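Local coordinates for receptor-like protein kinase ANXUR1 (Arabidopsis thaliana, PDB 6FIG) that is a receptor kinase involved in plant reproduction that probably phosphorylates serine and threonine residues and signals through its malectin-like ectodomain, at residues I274-T279 against I334-N339. Residues are numbered along the deposited sequence; the frame is centred on the assembly and turned at random.
Sequences IDKNFT and IYVDAN. With NAG (2-acetamido-2-deoxy-beta-D-glucopyranose), chain E; FUC (alpha-L-fucopyranose), chain B; NAG (2-acetamido-2-deoxy-beta-D-glucopyranose), chain C.
Tyr335 lies along the backbone of Asn277 and Phe278: with CG anti to its backbone N (chi1 -177°), the ring brings CE1 against Asn277 C and puts Tyr335 OH 3.4 Å from Asn277 CA. Thr279 crosses this side chain at about a right angle, OG1 meeting the ring edge near its plane, 3.6 Å from Tyr335 CD1. Two backbone hydrogen bonds join the segments. Asn277 N reaches Val336 O almost along the C=O axis (2.8 Å), whereas Val336 N points straight at Phe278 O but stands above that carbonyl's plane (3.1 Å). Thr279 and Tyr335 form a non-hydrogen-bonded antiparallel pair (CA to CA 4.0 Å), where the antiparallel strands 278-287 and 327-336 of the malectin-like domain run together. Val336 turns the other way, tip to tip with Ile274 (Val336 CG1 to Ile274 CD1, 3.8 Å), and Ile345 and Tyr280 pack on both. An N-linked glycan is attached at Asn277, whose ND2 is bonded to C1 of a NAG, its OD1 resting against Ala338 CB. One water joins Tyr335 OH, Ala338 N and the fucose O2. Both carboxylate oxygens of Asp337 accept from the fucose, OD1 from O3 (2.6 Å) and OD2 from O2 (2.8 Å), a two-point grip on the sugar. OD1 also takes Asn339 N in an Asx turn, the donor lying 29° out of the carboxylate plane.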
# COMPACT_ATOMS: atom_id res chain seq x y z
N ILE A 274 23.02 4.64 22.19
CA ILE A 274 21.77 5.42 22.35
C ILE A 274 22.05 6.75 23.08
O ILE A 274 23.21 7.12 23.28
CB ILE A 274 20.67 4.56 23.01
CG1 ILE A 274 21.17 3.85 24.29
CG2 ILE A 274 20.13 3.50 22.03
CD1 ILE A 274 21.59 4.74 25.43
N ASP A 275 20.99 7.47 23.43
CA ASP A 275 21.11 8.75 24.15
C ASP A 275 20.77 8.55 25.62
O ASP A 275 19.77 7.94 25.96
CB ASP A 275 20.15 9.77 23.55
CG ASP A 275 20.42 10.05 22.07
OD1 ASP A 275 21.61 10.03 21.65
OD2 ASP A 275 19.44 10.34 21.33
N LYS A 276 21.58 9.11 26.51
CA LYS A 276 21.33 9.02 27.94
C LYS A 276 20.08 9.83 28.34
O LYS A 276 19.65 10.74 27.61
CB LYS A 276 22.55 9.52 28.71
CG LYS A 276 23.77 8.61 28.59
CD LYS A 276 25.00 9.11 29.37
CE LYS A 276 25.70 10.28 28.69
NZ LYS A 276 27.06 10.53 29.24
N ASN A 277 19.48 9.47 29.47
CA ASN A 277 18.39 10.21 30.12
C ASN A 277 17.03 9.99 29.46
O ASN A 277 16.16 10.87 29.50
CB ASN A 277 18.64 11.73 30.19
CG ASN A 277 19.82 12.11 31.03
OD1 ASN A 277 20.70 11.31 31.32
ND2 ASN A 277 19.82 13.37 31.43
N PHE A 278 16.86 8.83 28.85
CA PHE A 278 15.57 8.39 28.34
C PHE A 278 15.32 6.95 28.80
O PHE A 278 16.28 6.18 29.03
CB PHE A 278 15.50 8.41 26.82
CG PHE A 278 15.65 9.76 26.20
CD1 PHE A 278 14.54 10.60 26.09
CD2 PHE A 278 16.88 10.21 25.74
CE1 PHE A 278 14.65 11.85 25.50
CE2 PHE A 278 17.00 11.47 25.16
CZ PHE A 278 15.88 12.29 25.03
N THR A 279 14.05 6.61 28.92
CA THR A 279 13.61 5.23 29.00
C THR A 279 13.45 4.68 27.60
O THR A 279 12.86 5.33 26.72
CB THR A 279 12.28 5.13 29.76
OG1 THR A 279 12.45 5.62 31.09
CG2 THR A 279 11.79 3.69 29.82
N ILE A 334 13.82 0.05 30.04
CA ILE A 334 15.01 0.36 30.83
C ILE A 334 15.31 1.86 30.74
O ILE A 334 15.39 2.39 29.62
CB ILE A 334 16.25 -0.46 30.35
CG1 ILE A 334 17.49 -0.19 31.23
CG2 ILE A 334 16.59 -0.30 28.88
CD1 ILE A 334 17.85 -1.32 32.13
N TYR A 335 15.50 2.49 31.89
CA TYR A 335 16.00 3.86 31.95
C TYR A 335 17.51 3.83 31.85
O TYR A 335 18.17 3.09 32.61
CB TYR A 335 15.57 4.58 33.22
CG TYR A 335 16.04 6.03 33.26
CD1 TYR A 335 15.54 6.96 32.35
CD2 TYR A 335 16.99 6.46 34.17
CE1 TYR A 335 15.98 8.26 32.36
CE2 TYR A 335 17.42 7.78 34.19
CZ TYR A 335 16.90 8.68 33.28
OH TYR A 335 17.32 9.99 33.29
N VAL A 336 18.07 4.58 30.92
CA VAL A 336 19.51 4.72 30.79
C VAL A 336 19.94 6.01 31.43
O VAL A 336 19.67 7.08 30.89
CB VAL A 336 19.96 4.64 29.33
CG1 VAL A 336 21.48 4.88 29.23
CG2 VAL A 336 19.54 3.31 28.75
N ASP A 337 20.66 5.88 32.54
CA ASP A 337 20.96 6.97 33.47
C ASP A 337 22.20 7.71 33.01
O ASP A 337 23.06 7.14 32.32
CB ASP A 337 21.20 6.41 34.89
CG ASP A 337 21.21 7.49 35.96
OD1 ASP A 337 22.31 7.95 36.36
OD2 ASP A 337 20.13 7.89 36.42
N ALA A 338 22.29 8.97 33.42
CA ALA A 338 23.40 9.84 33.07
C ALA A 338 24.80 9.30 33.45
O ALA A 338 25.78 9.65 32.80
CB ALA A 338 23.17 11.21 33.67
N ASN A 339 24.89 8.46 34.49
CA ASN A 339 26.16 7.74 34.79
C ASN A 339 26.14 6.28 34.33
O ASN A 339 26.78 5.93 33.33
CB ASN A 339 26.64 7.91 36.25
CG ASN A 339 25.52 7.79 37.28
OD1 ASN A 339 24.77 6.81 37.28
ND2 ASN A 339 25.44 8.77 38.18
C1 NAG E . 20.86 13.98 32.23
C2 NAG E . 20.99 15.45 31.83
C3 NAG E . 22.06 16.13 32.67
C4 NAG E . 21.74 15.91 34.14
C5 NAG E . 21.50 14.42 34.47
C6 NAG E . 21.02 14.25 35.90
C7 NAG E . 20.55 15.91 29.45
C8 NAG E . 21.19 15.92 28.09
N2 NAG E . 21.37 15.54 30.44
O3 NAG E . 22.13 17.53 32.39
O4 NAG E . 22.73 16.47 35.02
O5 NAG E . 20.49 13.91 33.61
O6 NAG E . 20.94 12.86 36.25
O7 NAG E . 19.37 16.24 29.62
C1 FUC B . 20.44 12.73 37.60
C2 FUC B . 20.42 11.26 37.99
C3 FUC B . 21.85 10.73 38.13
C4 FUC B . 22.66 11.57 39.10
C5 FUC B . 22.58 13.03 38.66
C6 FUC B . 23.30 13.99 39.60
O2 FUC B . 19.71 10.55 37.00
O3 FUC B . 21.80 9.34 38.51
O4 FUC B . 22.15 11.48 40.44
O5 FUC B . 21.21 13.41 38.58
C1 NAG C . 24.09 16.02 34.89
C2 NAG C . 24.89 17.13 35.56
C3 NAG C . 26.37 16.80 35.50
C4 NAG C . 26.63 15.43 36.12
C5 NAG C . 25.73 14.35 35.54
C6 NAG C . 25.95 13.10 36.40
C7 NAG C . 24.10 19.46 35.44
C8 NAG C . 23.87 20.60 34.50
N2 NAG C . 24.60 18.37 34.86
O3 NAG C . 27.07 17.78 36.24
O4 NAG C . 28.00 15.06 35.89
O5 NAG C . 24.36 14.76 35.51
O6 NAG C . 25.04 12.09 36.02
O7 NAG C . 23.86 19.57 36.64
O HOH W 1 19.81 10.69 34.31